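Suppressor of fused family protein (Neisseria gonorrhoeae, PDB 3K5J) is of unknown function but resembles the N-terminal domain of human Suppressor of fused and may therefore act by binding other proteins. Local coordinates at residues T144-L149 with R175-W180; P76-T81 with P107-S112; K22-T27 with V40-P45; L28-E33 with L82-S87. One frame throughout, in Å; residues are numbered along the deposited sequence.

Interaction 1 of 4, residues T144-L149 with R175-W180; sequences TQTERL and RASTVW. With SO4 (sulfate ion), chain D; SO4 (sulfate ion), chain E.
E147 OE2 is gripped by three donors, all from R175-W180, while the same glutamate forms a capping box with T144 at the start of helix 145-150. R175 NH1 meets E147 OE2 on its syn lone pair at 2.9 Å, with an almost straight N-H...O angle of 179°. T178 N approaches E147 OE2 on the anti side at 2.9 Å, and T178 OG1 reaches that oxygen from well above the carboxylate plane. On the other oxygen, R175 NH2 bonds the syn lone pair of E147 OE1 at 2.8 Å. Carboxylate and guanidinium thus meet tip to tip in an end-on, two-nitrogen salt bridge, their planes only 27° apart.

In the capping box T144 N donates to E147 OE1 over 2.9 Å, while E147 N returns a bond to T144 OG1. Threonine suits the N-cap because its short hydroxyl, set between backbone N and carbonyl carbon (chi1 75°), can fold over the first turn. Glutamate suits the third helical position because its extended chain reaches the cap and still presents both oxygens to the tail. With five donors on a buried carboxylate, E147 is probably held ionised; R175 NH2 also bonds P142 O, and F163 of helix 156-166 touches E147.

A sulfate, probably from the crystallisation liquor, spans both segments: its O2 accepts from T146 N at 3.1 Å and from T146 OG1, its O3 from S177 OG. Apolar contact is modest: V179 CG2 lies 3.8 Å from E147 CG.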
loop_
_atom_site.group_PDB
_atom_site.type_symbol
_atom_site.label_atom_id
_atom_site.label_comp_id
_atom_site.label_asym_id
_atom_site.label_seq_id
_atom_site.Cartn_x
_atom_site.Cartn_y
_atom_site.Cartn_z
ATOM N N THR A 144 7.345 -10.015 7.108
ATOM C CA THR A 144 8.509 -10.060 7.980
ATOM C C THR A 144 9.760 -10.279 7.108
ATOM O O THR A 144 9.674 -10.690 5.940
ATOM C CB THR A 144 8.394 -11.176 9.018
ATOM O OG1 THR A 144 8.627 -12.428 8.374
ATOM C CG2 THR A 144 7.039 -11.162 9.755
ATOM N N GLN A 145 10.922 -10.076 7.714
ATOM C CA GLN A 145 12.168 -10.220 6.962
ATOM C C GLN A 145 12.393 -11.669 6.544
ATOM O O GLN A 145 12.862 -11.934 5.417
ATOM C CB GLN A 145 13.355 -9.672 7.752
ATOM C CG GLN A 145 13.286 -8.166 7.875
ATOM C CD GLN A 145 14.470 -7.599 8.595
ATOM O OE1 GLN A 145 15.611 -7.829 8.169
ATOM N NE2 GLN A 145 14.229 -6.749 9.606
ATOM N N THR A 146 12.009 -12.596 7.408
ATOM C CA THR A 146 12.127 -14.001 7.069
ATOM C C THR A 146 11.098 -14.467 6.033
ATOM O O THR A 146 11.411 -15.316 5.202
ATOM C CB THR A 146 12.172 -14.876 8.306
ATOM O OG1 THR A 146 10.999 -14.745 9.131
ATOM C CG2 THR A 146 13.389 -14.544 9.130
ATOM N N GLU A 147 9.900 -13.883 6.053
ATOM C CA GLU A 147 8.943 -14.085 4.968
ATOM C C GLU A 147 9.470 -13.603 3.625
ATOM O O GLU A 147 9.259 -14.275 2.610
ATOM C CB GLU A 147 7.578 -13.460 5.315
ATOM C CG GLU A 147 6.850 -14.191 6.438
ATOM C CD GLU A 147 5.708 -13.428 7.051
ATOM O OE1 GLU A 147 5.524 -12.236 6.709
ATOM O OE2 GLU A 147 4.993 -14.045 7.890
ATOM N N ARG A 148 10.115 -12.455 3.595
ATOM C CA ARG A 148 10.714 -11.958 2.364
ATOM C C ARG A 148 11.729 -12.960 1.835
ATOM O O ARG A 148 11.755 -13.287 0.646
ATOM C CB ARG A 148 11.376 -10.602 2.588
ATOM C CG ARG A 148 12.363 -10.167 1.508
ATOM C CD ARG A 148 11.692 -9.962 0.159
ATOM N NE ARG A 148 12.699 -9.615 -0.840
ATOM C CZ ARG A 148 13.192 -10.469 -1.722
ATOM N NH1 ARG A 148 12.747 -11.713 -1.734
ATOM N NH2 ARG A 148 14.129 -10.071 -2.591
ATOM N N LEU A 149 12.589 -13.430 2.736
ATOM C CA LEU A 149 13.619 -14.410 2.325
ATOM C C LEU A 149 12.991 -15.686 1.772
ATOM O O LEU A 149 13.468 -16.250 0.748
ATOM C CB LEU A 149 14.567 -14.712 3.493
ATOM C CG LEU A 149 15.651 -15.744 3.148
ATOM C CD1 LEU A 149 16.575 -15.210 2.075
ATOM C CD2 LEU A 149 16.405 -16.102 4.423
ATOM N N ARG A 175 3.729 -8.769 14.686
ATOM C CA ARG A 175 3.143 -10.088 14.521
ATOM C C ARG A 175 4.230 -11.135 14.307
ATOM O O ARG A 175 5.283 -10.837 13.752
ATOM C CB ARG A 175 2.140 -10.152 13.381
ATOM C CG ARG A 175 2.695 -9.995 11.993
ATOM C CD ARG A 175 1.666 -10.450 10.940
ATOM N NE ARG A 175 2.142 -10.258 9.586
ATOM C CZ ARG A 175 2.923 -11.105 8.906
ATOM N NH1 ARG A 175 3.344 -12.271 9.431
ATOM N NH2 ARG A 175 3.290 -10.789 7.674
ATOM N N ALA A 176 3.942 -12.375 14.683
ATOM C CA ALA A 176 4.865 -13.460 14.427
ATOM C C ALA A 176 5.004 -13.725 12.942
ATOM O O ALA A 176 4.039 -13.608 12.156
ATOM C CB ALA A 176 4.409 -14.725 15.120
ATOM N N SER A 177 6.191 -14.121 12.543
ATOM C CA SER A 177 6.366 -14.692 11.201
ATOM C C SER A 177 5.561 -15.956 11.025
ATOM O O SER A 177 5.340 -16.701 11.988
ATOM C CB SER A 177 7.810 -15.042 10.917
ATOM O OG SER A 177 8.550 -13.883 10.666
ATOM N N THR A 178 5.163 -16.225 9.778
ATOM C CA THR A 178 4.434 -17.435 9.397
ATOM C C THR A 178 5.328 -18.519 8.810
ATOM O O THR A 178 4.835 -19.597 8.464
ATOM C CB THR A 178 3.354 -17.113 8.372
ATOM O OG1 THR A 178 3.939 -16.613 7.146
ATOM C CG2 THR A 178 2.349 -16.178 8.967
ATOM N N VAL A 179 6.599 -18.230 8.676
ATOM C CA VAL A 179 7.526 -19.182 8.074
ATOM C C VAL A 179 8.810 -19.185 8.891
ATOM O O VAL A 179 9.108 -18.254 9.647
ATOM C CB VAL A 179 7.835 -18.844 6.599
ATOM C CG1 VAL A 179 6.567 -18.828 5.716
ATOM C CG2 VAL A 179 8.638 -17.582 6.528
ATOM N N TRP A 180 9.537 -20.292 8.782
ATOM C CA TRP A 180 10.813 -20.471 9.456
ATOM C C TRP A 180 11.735 -21.215 8.501
ATOM O O TRP A 180 11.298 -22.185 7.860
ATOM C CB TRP A 180 10.676 -21.295 10.763
ATOM C CG TRP A 180 12.027 -21.565 11.342
ATOM C CD1 TRP A 180 12.813 -20.688 12.087
ATOM C CD2 TRP A 180 12.808 -22.736 11.129
ATOM N NE1 TRP A 180 14.028 -21.282 12.343
ATOM C CE2 TRP A 180 14.049 -22.531 11.770
ATOM C CE3 TRP A 180 12.593 -23.923 10.422
ATOM C CZ2 TRP A 180 15.060 -23.493 11.753
ATOM C CZ3 TRP A 180 13.604 -24.900 10.422
ATOM C CH2 TRP A 180 14.812 -24.672 11.087
HETATM S S SO4 D . 11.399 -12.398 11.877
HETATM O O1 SO4 D . 12.473 -13.233 12.358
HETATM O O2 SO4 D . 11.360 -12.398 10.460
HETATM O O3 SO4 D . 10.168 -13.037 12.410
HETATM O O4 SO4 D . 11.490 -11.027 12.435
HETATM S S SO4 E . 15.258 -6.824 -2.009
HETATM O O1 SO4 E . 16.354 -7.499 -1.289
HETATM O O2 SO4 E . 15.190 -7.499 -3.294
HETATM O O3 SO4 E . 14.001 -7.028 -1.220
HETATM O O4 SO4 E . 15.626 -5.413 -2.236
HETATM O O HOH W 1 11.045 -17.040 10.562
#

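Interaction 2 of 4, residues P76-T81 with P107-S112; sequences PEHIET and PWVEQS
H78 and W108 meet obliquely, neither stacked nor edge-to-face, with ring planes 32° apart and H78 CE1 3.7 Å from W108 CE3. One face of the indole carries V109 CG2, offset toward the rim, and S112 OG lies in plane at the indole edge, where it accepts a weak bond from W108 NE1. The imidazole has water 2 in plane at its edge, 2.8 Å from H78 ND1, and also meets the ring of Y54, with planes at about 60°. V109 reaches the imidazole too, its CG1 3.4 Å from H78 CE1. The two aromatic residues and the valine wedge the loop before strand 116-120 against the first turn of helix 77-91, over I69 of strand 65-71.

A polar seam runs beside this packing. Water 2 also donates to W108 O and to T81 OG1, joining loop and helix. E77, whose extended chain crosses V109 at about a right angle, accepts from E110 N at OE2 over 2.8 Å, a bent bond (131°) on the syn side. E110 N belongs to the type I turn V109-S112, and glutamate has the length to reach it from the helix. T75 OG1 bonds the other oxygen, OE1, and H78 NE2 is hydrogen-bonded to S71 OG.

Both imidazole nitrogens thus have polar partners, which permits a histidine to sit among apolar neighbours in a buried place, and the glutamate supplies an acceptor to a turn N-H.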
loop_
_atom_site.group_PDB
_atom_site.type_symbol
_atom_site.label_atom_id
_atom_site.label_comp_id
_atom_site.label_asym_id
_atom_site.label_seq_id
_atom_site.Cartn_x
_atom_site.Cartn_y
_atom_site.Cartn_z
ATOM N N PRO A 76 2.864 10.231 9.186
ATOM C CA PRO A 76 3.302 10.695 7.891
ATOM C C PRO A 76 4.335 9.776 7.242
ATOM O O PRO A 76 4.676 9.945 6.055
ATOM C CB PRO A 76 3.890 12.076 8.200
ATOM C CG PRO A 76 4.347 11.954 9.543
ATOM C CD PRO A 76 3.314 11.139 10.245
ATOM N N GLU A 77 4.809 8.772 7.959
ATOM C CA GLU A 77 5.690 7.790 7.360
ATOM C C GLU A 77 5.105 7.227 6.055
ATOM O O GLU A 77 5.836 6.954 5.093
ATOM C CB GLU A 77 5.991 6.661 8.353
ATOM C CG GLU A 77 6.888 7.114 9.517
ATOM C CD GLU A 77 6.863 6.131 10.685
ATOM O OE1 GLU A 77 5.771 5.957 11.282
ATOM O OE2 GLU A 77 7.936 5.555 10.982
ATOM N N HIS A 78 3.800 7.026 6.049
ATOM C CA HIS A 78 3.190 6.418 4.873
ATOM C C HIS A 78 3.105 7.352 3.673
ATOM O O HIS A 78 3.139 6.900 2.515
ATOM C CB HIS A 78 1.826 5.832 5.228
ATOM C CG HIS A 78 1.908 4.835 6.342
ATOM N ND1 HIS A 78 2.869 3.842 6.372
ATOM C CD2 HIS A 78 1.178 4.700 7.475
ATOM C CE1 HIS A 78 2.692 3.132 7.477
ATOM N NE2 HIS A 78 1.685 3.636 8.170
ATOM N N ILE A 79 2.983 8.648 3.944
ATOM C CA ILE A 79 3.003 9.644 2.907
ATOM C C ILE A 79 4.396 9.642 2.242
ATOM O O ILE A 79 4.519 9.625 1.005
ATOM C CB ILE A 79 2.658 11.064 3.447
ATOM C CG1 ILE A 79 1.277 11.046 4.110
ATOM C CG2 ILE A 79 2.677 12.065 2.340
ATOM C CD1 ILE A 79 0.968 12.315 4.911
ATOM N N GLU A 80 5.431 9.593 3.090
ATOM C CA GLU A 80 6.815 9.589 2.641
ATOM C C GLU A 80 7.103 8.317 1.812
ATOM O O GLU A 80 7.715 8.352 0.729
ATOM C CB GLU A 80 7.741 9.648 3.881
ATOM C CG GLU A 80 7.608 10.895 4.772
ATOM C CD GLU A 80 7.991 10.703 6.257
ATOM O OE1 GLU A 80 8.511 9.608 6.665
ATOM O OE2 GLU A 80 7.728 11.685 7.034
ATOM N N THR A 81 6.641 7.185 2.314
ATOM C CA THR A 81 6.843 5.886 1.635
ATOM C C THR A 81 6.191 5.894 0.264
ATOM O O THR A 81 6.791 5.485 -0.724
ATOM C CB THR A 81 6.240 4.739 2.486
ATOM O OG1 THR A 81 7.018 4.632 3.678
ATOM C CG2 THR A 81 6.226 3.433 1.759
ATOM N N PRO A 107 12.067 0.304 8.141
ATOM C CA PRO A 107 10.826 -0.249 8.638
ATOM C C PRO A 107 9.615 0.528 8.153
ATOM O O PRO A 107 9.650 1.765 8.072
ATOM C CB PRO A 107 10.977 -0.156 10.140
ATOM C CG PRO A 107 12.466 -0.174 10.344
ATOM C CD PRO A 107 12.995 0.652 9.234
ATOM N N TRP A 108 8.517 -0.169 7.906
ATOM C CA TRP A 108 7.327 0.523 7.366
ATOM C C TRP A 108 6.799 1.588 8.327
ATOM O O TRP A 108 6.308 2.611 7.891
ATOM C CB TRP A 108 6.233 -0.475 6.972
ATOM C CG TRP A 108 5.521 -1.180 8.059
ATOM C CD1 TRP A 108 6.055 -2.037 8.996
ATOM C CD2 TRP A 108 4.098 -1.161 8.311
ATOM N NE1 TRP A 108 5.056 -2.534 9.801
ATOM C CE2 TRP A 108 3.848 -2.021 9.401
ATOM C CE3 TRP A 108 3.004 -0.521 7.700
ATOM C CZ2 TRP A 108 2.553 -2.215 9.909
ATOM C CZ3 TRP A 108 1.745 -0.736 8.175
ATOM C CH2 TRP A 108 1.517 -1.539 9.305
ATOM N N VAL A 109 6.856 1.272 9.633
ATOM C CA VAL A 109 6.710 2.256 10.698
ATOM C C VAL A 109 7.892 2.010 11.669
ATOM O O VAL A 109 8.353 0.861 11.832
ATOM C CB VAL A 109 5.360 2.199 11.392
ATOM C CG1 VAL A 109 4.212 2.486 10.433
ATOM C CG2 VAL A 109 5.095 0.869 12.061
ATOM N N GLU A 110 8.352 3.093 12.309
ATOM C CA GLU A 110 9.620 3.116 13.080
ATOM C C GLU A 110 9.838 1.906 13.963
ATOM O O GLU A 110 10.938 1.340 13.952
ATOM C CB GLU A 110 9.724 4.387 13.981
ATOM C CG GLU A 110 11.101 4.549 14.745
ATOM C CD GLU A 110 11.035 5.563 15.892
ATOM O OE1 GLU A 110 9.957 6.163 16.147
ATOM O OE2 GLU A 110 12.076 5.754 16.563
ATOM N N GLN A 111 8.856 1.538 14.749
ATOM C CA GLN A 111 9.108 0.491 15.759
ATOM C C GLN A 111 8.946 -0.938 15.274
ATOM O O GLN A 111 9.205 -1.880 15.990
ATOM C CB GLN A 111 8.272 0.734 17.014
ATOM C CG GLN A 111 8.690 2.004 17.770
ATOM C CD GLN A 111 10.040 1.825 18.449
ATOM O OE1 GLN A 111 10.247 0.867 19.195
ATOM N NE2 GLN A 111 10.971 2.718 18.163
ATOM N N SER A 112 8.507 -1.108 14.045
ATOM C CA SER A 112 8.398 -2.447 13.453
ATOM C C SER A 112 9.749 -2.893 12.916
ATOM O O SER A 112 10.611 -2.064 12.586
ATOM C CB SER A 112 7.388 -2.423 12.289
ATOM O OG SER A 112 7.036 -3.709 11.809
HETATM O O HOH W 2 5.384 3.092 5.294
HETATM O O HOH W 3 8.466 4.473 6.539
#

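Interaction 3 of 4, residues K22-T27 with V40-P45; sequences KGFTWT and VFQVIP
F24 turns the edge of its ring to Q42, with CE2 3.8 Å from Q42 CB and the ring plane 80° from the amide plane. The phenyl thus lies beside the aliphatic root of the glutamine, on the face of the antiparallel ladder shared by K22, F24, V40 and Q42. W26, just beyond the strand, also brings an edge: its CH2 lies 3.8 Å from V40 CG2.

F41 projects to the other face, where V8, L9 and L12 of helix 2-15 cover it. Opposite stands G23 in a non-hydrogen-bonded pair; glycine, having no side chain, leaves room for the F41 ring, whose CD1 approaches G23 CA to 3.7 Å. The flanking pairs K22-Q42 and F24-V40 are hydrogen-bonded, with Q42 N to K22 O at 2.8 Å and F24 N to V40 O at 2.9 Å; the last rung, V40 N to F24 O, is weak.

Backbone bonds thus join strand 21-24 to the sheet through strand 39-43, while F24, W26 and V40 pack against I79 and L82 of helix 77-91. Q42 NE2 bonds Y54 OH and E74 OE2, so NE2 is satisfied while Q42 CB packs on the F24 edge.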
loop_
_atom_site.group_PDB
_atom_site.type_symbol
_atom_site.label_atom_id
_atom_site.label_comp_id
_atom_site.label_asym_id
_atom_site.label_seq_id
_atom_site.Cartn_x
_atom_site.Cartn_y
_atom_site.Cartn_z
ATOM N N LYS A 22 -8.668 12.996 3.644
ATOM C CA LYS A 22 -7.786 14.150 3.480
ATOM C C LYS A 22 -6.819 13.885 2.337
ATOM O O LYS A 22 -6.277 12.795 2.229
ATOM C CB LYS A 22 -6.957 14.424 4.757
ATOM C CG LYS A 22 -5.949 15.605 4.645
ATOM C CD LYS A 22 -5.265 15.960 5.973
ATOM C CE LYS A 22 -4.445 17.237 5.878
ATOM N NZ LYS A 22 -3.825 17.620 7.175
ATOM N N GLY A 23 -6.573 14.888 1.512
ATOM C CA GLY A 23 -5.618 14.812 0.427
ATOM C C GLY A 23 -4.380 15.602 0.721
ATOM O O GLY A 23 -4.435 16.690 1.321
ATOM N N PHE A 24 -3.260 15.059 0.247
ATOM C CA PHE A 24 -1.913 15.632 0.387
ATOM C C PHE A 24 -1.314 15.832 -0.991
ATOM O O PHE A 24 -1.589 15.076 -1.949
ATOM C CB PHE A 24 -1.022 14.710 1.185
ATOM C CG PHE A 24 -1.517 14.483 2.587
ATOM C CD1 PHE A 24 -1.188 15.395 3.579
ATOM C CD2 PHE A 24 -2.316 13.440 2.906
ATOM C CE1 PHE A 24 -1.626 15.202 4.870
ATOM C CE2 PHE A 24 -2.763 13.261 4.230
ATOM C CZ PHE A 24 -2.429 14.144 5.166
ATOM N N THR A 25 -0.496 16.873 -1.098
ATOM C CA THR A 25 0.194 17.251 -2.313
ATOM C C THR A 25 1.638 17.668 -2.027
ATOM O O THR A 25 2.028 17.837 -0.863
ATOM C CB THR A 25 -0.529 18.459 -3.005
ATOM O OG1 THR A 25 -0.417 19.591 -2.153
ATOM C CG2 THR A 25 -2.010 18.191 -3.333
ATOM N N TRP A 26 2.424 17.803 -3.093
ATOM C CA TRP A 26 3.808 18.294 -3.003
ATOM C C TRP A 26 3.990 19.532 -3.868
ATOM O O TRP A 26 3.503 19.608 -4.997
ATOM C CB TRP A 26 4.813 17.247 -3.462
ATOM C CG TRP A 26 5.009 16.128 -2.486
ATOM C CD1 TRP A 26 6.087 15.968 -1.661
ATOM C CD2 TRP A 26 4.158 14.975 -2.250
ATOM N NE1 TRP A 26 5.943 14.812 -0.915
ATOM C CE2 TRP A 26 4.765 14.199 -1.241
ATOM C CE3 TRP A 26 2.929 14.545 -2.757
ATOM C CZ2 TRP A 26 4.216 13.003 -0.787
ATOM C CZ3 TRP A 26 2.370 13.383 -2.262
ATOM C CH2 TRP A 26 3.011 12.647 -1.257
ATOM N N THR A 27 4.716 20.502 -3.339
ATOM C CA THR A 27 5.177 21.642 -4.131
ATOM C C THR A 27 6.715 21.648 -4.257
ATOM O O THR A 27 7.254 22.411 -5.026
ATOM C CB THR A 27 4.658 22.979 -3.569
ATOM O OG1 THR A 27 5.128 23.144 -2.228
ATOM C CG2 THR A 27 3.131 23.069 -3.601
ATOM N N VAL A 40 -1.405 11.692 -2.114
ATOM C CA VAL A 40 -1.780 10.605 -1.205
ATOM C C VAL A 40 -3.087 11.036 -0.551
ATOM O O VAL A 40 -3.237 12.198 -0.151
ATOM C CB VAL A 40 -0.681 10.318 -0.146
ATOM C CG1 VAL A 40 -1.160 9.388 0.988
ATOM C CG2 VAL A 40 0.552 9.729 -0.884
ATOM N N PHE A 41 -4.002 10.104 -0.438
ATOM C CA PHE A 41 -5.262 10.296 0.303
ATOM C C PHE A 41 -5.227 9.482 1.578
ATOM O O PHE A 41 -4.759 8.359 1.573
ATOM C CB PHE A 41 -6.478 9.889 -0.544
ATOM C CG PHE A 41 -6.694 10.791 -1.727
ATOM C CD1 PHE A 41 -7.098 12.103 -1.528
ATOM C CD2 PHE A 41 -6.487 10.343 -3.038
ATOM C CE1 PHE A 41 -7.286 12.946 -2.620
ATOM C CE2 PHE A 41 -6.693 11.191 -4.133
ATOM C CZ PHE A 41 -7.065 12.485 -3.939
ATOM N N GLN A 42 -5.705 10.083 2.671
ATOM C CA GLN A 42 -5.765 9.481 3.997
ATOM C C GLN A 42 -7.235 9.322 4.393
ATOM O O GLN A 42 -7.955 10.335 4.544
ATOM C CB GLN A 42 -5.067 10.390 4.986
ATOM C CG GLN A 42 -5.081 9.956 6.425
ATOM C CD GLN A 42 -4.744 11.094 7.345
ATOM O OE1 GLN A 42 -5.425 12.137 7.311
ATOM N NE2 GLN A 42 -3.749 10.906 8.200
ATOM N N VAL A 43 -7.668 8.077 4.557
ATOM C CA VAL A 43 -8.999 7.762 5.014
ATOM C C VAL A 43 -8.913 7.701 6.558
ATOM O O VAL A 43 -8.182 6.868 7.109
ATOM C CB VAL A 43 -9.538 6.449 4.434
ATOM C CG1 VAL A 43 -10.999 6.238 4.837
ATOM C CG2 VAL A 43 -9.361 6.398 2.892
ATOM N N ILE A 44 -9.621 8.602 7.202
ATOM C CA ILE A 44 -9.517 8.817 8.634
ATOM C C ILE A 44 -10.521 7.936 9.362
ATOM O O ILE A 44 -11.703 7.906 9.005
ATOM C CB ILE A 44 -9.795 10.303 8.934
ATOM C CG1 ILE A 44 -8.723 11.174 8.279
ATOM C CG2 ILE A 44 -9.825 10.591 10.445
ATOM C CD1 ILE A 44 -9.159 12.644 8.054
ATOM N N PRO A 45 -10.060 7.215 10.407
ATOM C CA PRO A 45 -10.981 6.367 11.157
ATOM C C PRO A 45 -12.056 7.206 11.867
ATOM O O PRO A 45 -11.774 8.321 12.335
ATOM C CB PRO A 45 -10.063 5.646 12.159
ATOM C CG PRO A 45 -8.858 6.465 12.274
ATOM C CD PRO A 45 -8.698 7.132 10.928
#

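Interaction 4 of 4, residues L28-E33 with L82-S87; sequences LGRIVE and LAMLAS
A83 meets I31 first: the alanine CB stands 4.0 Å from I31 CG1, and its carbonyl O lies 3.9 Å from I31 CD1. A methyl is the right size here, because a small residue lets the isoleucine lie close to helix 77-91. W26 touches both residues and extends the apolar patch.

At M84, a selenomethionine, the CA and CB carry the contact. R30 NH1 comes within 3.9 Å of M84 CA, and the two side chains run side by side, pointing the same way. CG of R30 sits between its backbone N and carbonyl carbon (chi1 70°), and the chain bends at chi3 (81°), which swings NE off the line of the methylenes. The arginine thus works at two levels: its CD meets S87 CB and A83 O, while NH1 lies by M84.

A86 offers its CB to I31 CD1 at 3.9 Å, one turn on from A83, and F38 touches both I31 and A86. S87 completes the row: its CB lies 3.9 Å from R30 CD, while its hydroxyl bonds OE1 of E34, at the end of the short helix.

No hydrogen bond joins the two segments directly. The arrangement is helix-on-helix packing, in which the short helix 30-34, connecting antiparallel strands 21-24 and 39-43, lies over a strip of small residues, A83, A86 and S87, on helix 77-91.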
loop_
_atom_site.group_PDB
_atom_site.type_symbol
_atom_site.label_atom_id
_atom_site.label_comp_id
_atom_site.label_asym_id
_atom_site.label_seq_id
_atom_site.Cartn_x
_atom_site.Cartn_y
_atom_site.Cartn_z
ATOM N N LEU A 28 7.381 20.732 -3.560
ATOM C CA LEU A 28 8.789 20.537 -3.575
ATOM C C LEU A 28 9.049 19.062 -3.406
ATOM O O LEU A 28 8.344 18.416 -2.636
ATOM C CB LEU A 28 9.344 21.244 -2.321
ATOM C CG LEU A 28 10.791 21.556 -2.165
ATOM C CD1 LEU A 28 11.118 22.690 -3.126
ATOM C CD2 LEU A 28 10.964 21.946 -0.711
ATOM N N GLY A 29 10.059 18.535 -4.060
ATOM C CA GLY A 29 10.391 17.095 -3.877
ATOM C C GLY A 29 10.424 16.301 -5.171
ATOM O O GLY A 29 10.153 16.846 -6.266
ATOM N N ARG A 30 10.775 15.025 -5.037
ATOM C CA ARG A 30 10.942 14.168 -6.182
ATOM C C ARG A 30 9.699 14.110 -7.032
ATOM O O ARG A 30 9.791 13.996 -8.236
ATOM C CB ARG A 30 11.376 12.781 -5.766
ATOM C CG ARG A 30 10.347 11.973 -5.051
ATOM C CD ARG A 30 11.034 10.809 -4.344
ATOM N NE ARG A 30 11.601 11.265 -3.085
ATOM C CZ ARG A 30 12.303 10.492 -2.241
ATOM N NH1 ARG A 30 12.571 9.241 -2.519
ATOM N NH2 ARG A 30 12.711 10.995 -1.106
ATOM N N ILE A 31 8.555 14.239 -6.357
ATOM C CA ILE A 31 7.240 14.165 -6.981
ATOM C C ILE A 31 7.050 15.175 -8.105
ATOM O O ILE A 31 6.546 14.867 -9.190
ATOM C CB ILE A 31 6.148 14.388 -5.918
ATOM C CG1 ILE A 31 6.043 13.148 -5.038
ATOM C CG2 ILE A 31 4.793 14.678 -6.590
ATOM C CD1 ILE A 31 5.919 11.816 -5.834
ATOM N N VAL A 32 7.478 16.385 -7.818
ATOM C CA VAL A 32 7.220 17.552 -8.672
ATOM C C VAL A 32 7.838 17.347 -10.053
ATOM O O VAL A 32 7.174 17.636 -11.043
ATOM C CB VAL A 32 7.718 18.827 -8.008
ATOM C CG1 VAL A 32 7.493 20.010 -8.902
ATOM C CG2 VAL A 32 6.979 19.005 -6.666
ATOM N N GLU A 33 9.031 16.763 -10.129
ATOM C CA GLU A 33 9.634 16.425 -11.469
ATOM C C GLU A 33 9.209 15.073 -12.000
ATOM O O GLU A 33 8.883 14.890 -13.183
ATOM C CB GLU A 33 11.159 16.507 -11.440
ATOM N N LEU A 82 4.954 6.401 0.192
ATOM C CA LEU A 82 4.245 6.372 -1.078
ATOM C C LEU A 82 4.882 7.309 -2.113
ATOM O O LEU A 82 4.896 6.969 -3.299
ATOM C CB LEU A 82 2.756 6.638 -0.892
ATOM C CG LEU A 82 1.980 5.499 -0.219
ATOM C CD1 LEU A 82 0.566 5.930 0.206
ATOM C CD2 LEU A 82 1.901 4.265 -1.106
ATOM N N ALA A 83 5.430 8.458 -1.691
ATOM C CA ALA A 83 6.176 9.313 -2.621
ATOM C C ALA A 83 7.412 8.598 -3.187
ATOM O O ALA A 83 7.703 8.651 -4.382
ATOM C CB ALA A 83 6.558 10.655 -1.996
HETATM N N MSE A 84 8.113 7.887 -2.328
HETATM C CA MSE A 84 9.275 7.091 -2.742
HETATM C C MSE A 84 8.838 6.038 -3.751
HETATM O O MSE A 84 9.505 5.831 -4.777
HETATM C CB MSE A 84 9.915 6.461 -1.514
HETATM C CG MSE A 84 11.006 5.448 -1.845
HETATM SE SE MSE A 84 11.629 4.452 -0.323
HETATM C CE MSE A 84 10.134 3.281 -0.135
ATOM N N LEU A 85 7.710 5.360 -3.466
ATOM C CA LEU A 85 7.215 4.309 -4.371
ATOM C C LEU A 85 6.712 4.853 -5.707
ATOM O O LEU A 85 6.834 4.187 -6.729
ATOM C CB LEU A 85 6.159 3.371 -3.688
ATOM C CG LEU A 85 6.700 2.648 -2.447
ATOM C CD1 LEU A 85 5.605 1.734 -1.836
ATOM C CD2 LEU A 85 7.964 1.854 -2.737
ATOM N N ALA A 86 6.160 6.043 -5.714
ATOM C CA ALA A 86 5.749 6.702 -6.941
ATOM C C ALA A 86 6.986 6.865 -7.839
ATOM O O ALA A 86 6.941 6.551 -9.024
ATOM C CB ALA A 86 5.147 8.073 -6.633
ATOM N N SER A 87 8.079 7.388 -7.283
ATOM C CA SER A 87 9.331 7.527 -8.050
ATOM C C SER A 87 9.816 6.175 -8.553
ATOM O O SER A 87 10.171 6.020 -9.740
ATOM C CB SER A 87 10.411 8.155 -7.156
ATOM O OG SER A 87 11.686 8.053 -7.785
#

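How the interactions relate
Interactions 2 and 4 use successive turns of helix 77-91, and interaction 3 lies against the same helix: I79 packs on F24 and W26, and W26 also reaches A83 and I31. Strand 21-24, helix 30-34 and strand 39-43 follow one another in the chain, so interactions 3 and 4 anchor one continuous piece. Interaction 2 is the most buried, blending aromatic packing with water bridges; interaction 3 relies on backbone bonds and interaction 4 on small apolar contacts, both partly exposed. Interaction 1, about 31 Å between centres from interaction 3, is partly buried, with E147 and R175 inside and T146 exposed, and is held by a salt bridge and neutral hydrogen bonds on one carboxylate.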